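Side-chain contacts in VP24 (White spot syndrome virus, PDB 5HLJ), which serves as a major envelope protein of the virus and is probably held in the viral membrane by a transmembrane helix: residues His33-Asn38 and Ala52-Ser57; Ser59-Val62 and Ile68-Thr71. All coordinates share one frame; numbering follows the deposited sequence.

Interaction 1 lies at the surface, where the loop after strand 48-51 comes close to strand 33-42; interaction 2 is buried, where the short helix 58-61 packs on strand 68-72. Both reach the same large beta sheet, and they follow one another along the chain with centres about 10 Å apart. Their chemistry differs with their setting. The partly exposed contact is polar, made by two side-chain amides, whereas the buried one is an apolar meeting of a leucine with an isoleucine and a threonine methyl. They also touch each other: Ala52 N lies 2.9 Å from Leu70 O, which joins the start of the loop 52-57 to the strand 68-71.

Interaction 1 (His33-Asn38 and Ala52-Ser57); sequences HFNFVN and AGQGTS
Asn35 holds its CG opposite the backbone N (chi1 -165°), which carries its amide out toward the loop, while Gln54 sets its CG between its own N and carbonyl carbon (chi1 59°) and then runs on extended. The two side chains meet at roughly a right angle, with their amide planes steeply turned against each other. Asn35 ND2 donates to Gln54 OE1 over 2.9 Å, in a fairly straight bond (155° at the hydrogen). The acceptor lies close to the plane of the Asn35 amide, but the donor stands above the Gln54 carbonyl plane and does not use a lone-pair direction. On the other branch, Asn35 OD1 rests 3.5 Å from Gln54 CB and is hydrogen-bonded to Ser72 OG. An asparagine suits this place because its short amide serves two neighbours: its NH2 donates to Gln54 while its carbonyl oxygen pairs with the Ser72 hydroxyl.

Gln54 is presented by a type II turn from Gly53 to Thr56. Gly55 occupies the third position with a positive phi, a conformation that favours glycine. Thr56 OG1 donates to Gly53 O at 2.6 Å, bridging the ends of the turn where the backbone bond is weak. Farther along, Asn38 makes a looser contact: its CB lies 3.9 Å from Ala52 O, while its amide leads away and ND2 bonds to Glu179 O of the second subunit. Leu74 is touched by both Asn35 and Gln54, adding an apolar neighbour beside the paired amides.

Across the two segments a single neutral hydrogen bond carries the polar contact. As neither amide ionises in the usual range, it should depend little on pH, and with Gln54 exposed, water probably competes for its carbonyl.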
ATOM      1  N   HIS A  33      11.944  16.222  10.945  1.00 69.05           N
ATOM      2  CA  HIS A  33      10.505  16.118  10.770  1.00 70.10           C
ATOM      3  C   HIS A  33      10.058  16.017   9.314  1.00 71.74           C
ATOM      4  O   HIS A  33      10.813  16.313   8.386  1.00 67.99           O
ATOM      5  CB  HIS A  33       9.806  17.319  11.396  1.00 68.87           C
ATOM      6  CG  HIS A  33       9.651  17.228  12.879  1.00 73.81           C
ATOM      7  ND1 HIS A  33      10.375  18.006  13.751  1.00 73.43           N
ATOM      8  CD2 HIS A  33       8.844  16.454  13.643  1.00 72.16           C
ATOM      9  CE1 HIS A  33      10.018  17.720  14.992  1.00 77.19           C
ATOM     10  NE2 HIS A  33       9.089  16.785  14.952  1.00 73.04           N
ATOM     11  N   PHE A  34       8.812  15.599   9.133  1.00 67.05           N
ATOM     12  CA  PHE A  34       8.114  15.826   7.880  1.00 67.37           C
ATOM     13  C   PHE A  34       7.220  17.015   8.108  1.00 64.23           C
ATOM     14  O   PHE A  34       6.764  17.231   9.216  1.00 67.55           O
ATOM     15  CB  PHE A  34       7.294  14.609   7.444  1.00 63.78           C
ATOM     16  CG  PHE A  34       8.087  13.579   6.721  1.00 65.44           C
ATOM     17  CD1 PHE A  34       8.548  13.821   5.435  1.00 65.35           C
ATOM     18  CD2 PHE A  34       8.374  12.364   7.321  1.00 65.37           C
ATOM     19  CE1 PHE A  34       9.277  12.866   4.759  1.00 66.27           C
ATOM     20  CE2 PHE A  34       9.109  11.407   6.650  1.00 65.70           C
ATOM     21  CZ  PHE A  34       9.565  11.658   5.371  1.00 65.94           C
ATOM     22  N   ASN A  35       6.954  17.778   7.060  1.00 65.34           N
ATOM     23  CA  ASN A  35       6.134  18.974   7.187  1.00 66.80           C
ATOM     24  C   ASN A  35       5.083  19.038   6.075  1.00 66.95           C
ATOM     25  O   ASN A  35       5.415  18.894   4.890  1.00 68.01           O
ATOM     26  CB  ASN A  35       7.036  20.216   7.162  1.00 66.11           C
ATOM     27  CG  ASN A  35       6.327  21.466   7.636  1.00 69.97           C
ATOM     28  OD1 ASN A  35       5.426  21.408   8.476  1.00 68.08           O
ATOM     29  ND2 ASN A  35       6.736  22.610   7.102  1.00 66.09           N
ATOM     30  N   PHE A  36       3.815  19.225   6.449  1.00 66.57           N
ATOM     31  CA  PHE A  36       2.747  19.316   5.448  1.00 64.81           C
ATOM     32  C   PHE A  36       2.936  20.511   4.519  1.00 69.51           C
ATOM     33  O   PHE A  36       3.536  21.510   4.903  1.00 71.37           O
ATOM     34  CB  PHE A  36       1.377  19.431   6.105  1.00 60.82           C
ATOM     35  CG  PHE A  36       0.893  18.163   6.751  1.00 69.06           C
ATOM     36  CD1 PHE A  36       0.771  16.982   6.007  1.00 63.16           C
ATOM     37  CD2 PHE A  36       0.516  18.154   8.094  1.00 62.94           C
ATOM     38  CE1 PHE A  36       0.307  15.813   6.603  1.00 59.66           C
ATOM     39  CE2 PHE A  36       0.057  16.990   8.699  1.00 61.83           C
ATOM     40  CZ  PHE A  36      -0.051  15.813   7.942  1.00 60.60           C
ATOM     41  N   VAL A  37       2.425  20.396   3.297  1.00 70.30           N
ATOM     42  CA  VAL A  37       2.132  21.560   2.472  1.00 61.78           C
ATOM     43  C   VAL A  37       0.696  21.955   2.787  1.00 65.29           C
ATOM     44  O   VAL A  37      -0.204  21.111   2.764  1.00 67.84           O
ATOM     45  CB  VAL A  37       2.296  21.265   0.967  1.00 70.51           C
ATOM     46  CG1 VAL A  37       1.745  22.415   0.131  1.00 68.11           C
ATOM     47  CG2 VAL A  37       3.755  20.985   0.634  1.00 65.49           C
ATOM     48  N   ASN A  38       0.461  23.217   3.120  1.00 67.09           N
ATOM     49  CA  ASN A  38      -0.893  23.627   3.511  1.00 65.54           C
ATOM     50  C   ASN A  38      -1.800  23.687   2.290  1.00 72.44           C
ATOM     51  O   ASN A  38      -1.319  23.851   1.164  1.00 73.13           O
ATOM     52  CB  ASN A  38      -0.869  24.973   4.237  1.00 66.90           C
ATOM     53  CG  ASN A  38      -0.291  26.077   3.387  1.00 78.88           C
ATOM     54  OD1 ASN A  38       0.921  26.132   3.164  1.00 82.76           O
ATOM     55  ND2 ASN A  38      -1.152  26.971   2.909  1.00 81.77           N
ATOM     56  N   ALA A  52      -3.798  22.965   7.848  1.00 68.01           N
ATOM     57  CA  ALA A  52      -3.346  24.276   8.331  1.00 68.65           C
ATOM     58  C   ALA A  52      -1.841  24.461   8.209  1.00 67.34           C
ATOM     59  O   ALA A  52      -1.109  23.521   7.895  1.00 69.51           O
ATOM     60  CB  ALA A  52      -3.780  24.485   9.782  1.00 67.01           C
ATOM     61  N   GLY A  53      -1.373  25.678   8.458  1.00 68.11           N
ATOM     62  CA  GLY A  53       0.058  25.936   8.477  1.00 60.96           C
ATOM     63  C   GLY A  53       0.778  25.206   9.608  1.00 65.20           C
ATOM     64  O   GLY A  53       0.167  24.797  10.598  1.00 65.24           O
ATOM     65  N   GLN A  54       2.087  25.057   9.470  1.00 61.19           N
ATOM     66  CA  GLN A  54       2.880  24.365  10.475  1.00 67.88           C
ATOM     67  C   GLN A  54       2.732  24.957  11.871  1.00 70.31           C
ATOM     68  O   GLN A  54       2.584  26.162  12.040  1.00 73.22           O
ATOM     69  CB  GLN A  54       4.345  24.376  10.072  1.00 67.13           C
ATOM     70  CG  GLN A  54       4.906  25.769   9.907  1.00 72.24           C
ATOM     71  CD  GLN A  54       6.217  25.772   9.133  1.00 81.09           C
ATOM     72  OE1 GLN A  54       6.284  25.297   7.992  1.00 77.75           O
ATOM     73  NE2 GLN A  54       7.267  26.306   9.749  1.00 82.16           N
ATOM     74  N   GLY A  55       2.769  24.085  12.870  1.00 72.23           N
ATOM     75  CA  GLY A  55       2.760  24.491  14.262  1.00 67.29           C
ATOM     76  C   GLY A  55       1.503  25.179  14.763  1.00 71.22           C
ATOM     77  O   GLY A  55       1.546  25.899  15.760  1.00 74.78           O
ATOM     78  N   THR A  56       0.386  24.970  14.078  1.00 68.39           N
ATOM     79  CA  THR A  56      -0.878  25.564  14.495  1.00 68.04           C
ATOM     80  C   THR A  56      -1.261  25.055  15.887  1.00 68.14           C
ATOM     81  O   THR A  56      -1.238  23.856  16.144  1.00 69.14           O
ATOM     82  CB  THR A  56      -1.995  25.244  13.484  1.00 61.98           C
ATOM     83  OG1 THR A  56      -1.633  25.771  12.202  1.00 69.45           O
ATOM     84  CG2 THR A  56      -3.310  25.838  13.911  1.00 58.31           C
ATOM     85  N   SER A  57      -1.604  25.970  16.784  1.00 69.04           N
ATOM     86  CA  SER A  57      -1.946  25.599  18.149  1.00 69.07           C
ATOM     87  C   SER A  57      -3.296  24.921  18.190  1.00 68.48           C
ATOM     88  O   SER A  57      -4.106  25.091  17.284  1.00 71.60           O
ATOM     89  CB  SER A  57      -1.974  26.826  19.055  1.00 69.74           C
ATOM     90  OG  SER A  57      -3.125  27.593  18.772  1.00 71.78           O
TER

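Interaction 2 (Ser59-Val62 and Ile68-Thr71); sequences SELV and IILT
Leu61, the last residue of the short helix 58-61, and Ile69, in the strand, make the closest backbone approach, with their CA atoms 6.6 Å apart. At that distance the helix carbonyl itself joins the packing: Leu61 O lies 3.6 Å from Ile69 CG2 and 3.7 Å from Ile69 CG1, against the branch point of the isoleucine. The strand turns Ile69 and Thr71 toward the helix and Leu70 away; the Leu70 side chain packs on Val49.

Leu61 does most of the side-chain work. It leaves the backbone at a slant to the strand, and with CG swung opposite the backbone N (chi1 -159°) its end comes closer. Leucine suits the place because its forked end has two methyls to offer: CD1 settles 3.6 Å from Ile69 CG2 and 3.7 Å from Thr71 CG2, while CD2 lies 4.0 Å from Ile69 O. The leucine and isoleucine side chains run antiparallel past each other; beta-branched Ile69 meets the leucine with CG2, held next to the backbone, and the end of its chain leads away.

The helix lies in the connection of a beta-alpha-beta unit: strands 48-51 and 68-72 are parallel neighbours in the sheet, and the chain between them passes through 58-61. Leu61 is the residue of the helix that packs on the strand, and it also packs on Ile142 of strand 141-151. Tyr98 of strand 90-99 flanks Ile69 within the sheet.

Thr71 fits here because it has two different faces. Its OG1 lies opposite the backbone N (chi1 -177°), which leaves the methyl CG2 to meet Leu61 CD1. The hydroxyl is satisfied in the preceding loop, where Thr71 OG1 is hydrogen-bonded to Gly53 O and also to Thr56 N.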
ATOM      1  N   SER A  59      -5.972  25.573  19.938  1.00 73.58           N
ATOM      2  CA  SER A  59      -7.159  26.447  19.970  1.00 74.01           C
ATOM      3  C   SER A  59      -7.459  27.045  18.586  1.00 71.13           C
ATOM      4  O   SER A  59      -8.614  27.183  18.205  1.00 72.22           O
ATOM      5  CB  SER A  59      -7.002  27.564  21.005  1.00 67.97           C
ATOM      6  OG  SER A  59      -5.805  28.285  20.793  1.00 73.79           O
ATOM      7  N   GLU A  60      -6.412  27.385  17.844  1.00 69.53           N
ATOM      8  CA  GLU A  60      -6.565  27.811  16.466  1.00 69.34           C
ATOM      9  C   GLU A  60      -7.070  26.672  15.574  1.00 75.19           C
ATOM     10  O   GLU A  60      -7.957  26.875  14.728  1.00 73.63           O
ATOM     11  CB  GLU A  60      -5.239  28.362  15.942  1.00 72.79           C
ATOM     12  CG  GLU A  60      -4.917  29.753  16.511  1.00 80.25           C
ATOM     13  CD  GLU A  60      -6.054  30.759  16.266  1.00 85.93           C
ATOM     14  OE1 GLU A  60      -6.448  30.941  15.092  1.00 89.44           O
ATOM     15  OE2 GLU A  60      -6.566  31.355  17.243  1.00 85.38           O
ATOM     16  N   LEU A  61      -6.537  25.468  15.792  1.00 71.88           N
ATOM     17  CA  LEU A  61      -6.841  24.333  14.922  1.00 68.56           C
ATOM     18  C   LEU A  61      -8.341  24.043  14.864  1.00 64.20           C
ATOM     19  O   LEU A  61      -8.859  23.746  13.796  1.00 64.67           O
ATOM     20  CB  LEU A  61      -6.071  23.078  15.369  1.00 68.61           C
ATOM     21  CG  LEU A  61      -5.850  21.951  14.353  1.00 64.03           C
ATOM     22  CD1 LEU A  61      -4.826  22.356  13.291  1.00 61.49           C
ATOM     23  CD2 LEU A  61      -5.398  20.692  15.071  1.00 68.00           C
ATOM     24  N   VAL A  62      -9.047  24.158  15.991  1.00 68.29           N
ATOM     25  CA  VAL A  62     -10.480  23.852  15.997  1.00 65.53           C
ATOM     26  C   VAL A  62     -11.358  24.959  15.396  1.00 69.50           C
ATOM     27  O   VAL A  62     -12.582  24.825  15.337  1.00 70.44           O
ATOM     28  CB  VAL A  62     -10.997  23.548  17.426  1.00 65.13           C
ATOM     29  CG1 VAL A  62     -10.233  22.364  18.026  1.00 64.58           C
ATOM     30  CG2 VAL A  62     -10.922  24.775  18.319  1.00 58.55           C
ATOM     31  N   ILE A  68     -12.026  17.903   8.922  1.00 65.98           N
ATOM     32  CA  ILE A  68     -10.846  17.261   9.491  1.00 64.70           C
ATOM     33  C   ILE A  68      -9.683  18.238   9.320  1.00 69.83           C
ATOM     34  O   ILE A  68      -9.398  18.664   8.195  1.00 69.33           O
ATOM     35  CB  ILE A  68     -10.529  15.910   8.797  1.00 65.78           C
ATOM     36  CG1 ILE A  68     -11.679  14.919   8.977  1.00 66.70           C
ATOM     37  CG2 ILE A  68      -9.261  15.317   9.334  1.00 62.44           C
ATOM     38  CD1 ILE A  68     -11.544  13.667   8.125  1.00 61.01           C
ATOM     39  N   ILE A  69      -9.037  18.617  10.424  1.00 63.39           N
ATOM     40  CA  ILE A  69      -8.009  19.650  10.392  1.00 58.12           C
ATOM     41  C   ILE A  69      -6.681  19.071  10.833  1.00 66.00           C
ATOM     42  O   ILE A  69      -6.584  18.465  11.907  1.00 64.86           O
ATOM     43  CB  ILE A  69      -8.352  20.855  11.323  1.00 63.86           C
ATOM     44  CG1 ILE A  69      -9.854  21.120  11.354  1.00 67.83           C
ATOM     45  CG2 ILE A  69      -7.567  22.110  10.910  1.00 64.52           C
ATOM     46  CD1 ILE A  69     -10.420  21.616  10.039  1.00 66.51           C
ATOM     47  N   LEU A  70      -5.648  19.277  10.026  1.00 64.70           N
ATOM     48  CA  LEU A  70      -4.342  18.735  10.332  1.00 59.44           C
ATOM     49  C   LEU A  70      -3.290  19.828  10.416  1.00 68.30           C
ATOM     50  O   LEU A  70      -3.347  20.810   9.674  1.00 67.42           O
ATOM     51  CB  LEU A  70      -3.910  17.719   9.276  1.00 59.94           C
ATOM     52  CG  LEU A  70      -4.786  16.512   8.952  1.00 62.60           C
ATOM     53  CD1 LEU A  70      -5.827  16.851   7.897  1.00 57.48           C
ATOM     54  CD2 LEU A  70      -3.890  15.394   8.480  1.00 58.66           C
ATOM     55  N   THR A  71      -2.322  19.636  11.313  1.00 64.13           N
ATOM     56  CA  THR A  71      -1.113  20.447  11.340  1.00 61.40           C
ATOM     57  C   THR A  71       0.088  19.551  11.680  1.00 61.04           C
ATOM     58  O   THR A  71      -0.021  18.633  12.489  1.00 67.21           O
ATOM     59  CB  THR A  71      -1.221  21.624  12.364  1.00 65.50           C
ATOM     60  OG1 THR A  71      -0.045  22.434  12.296  1.00 66.08           O
ATOM     61  CG2 THR A  71      -1.384  21.107  13.793  1.00 57.71           C
TER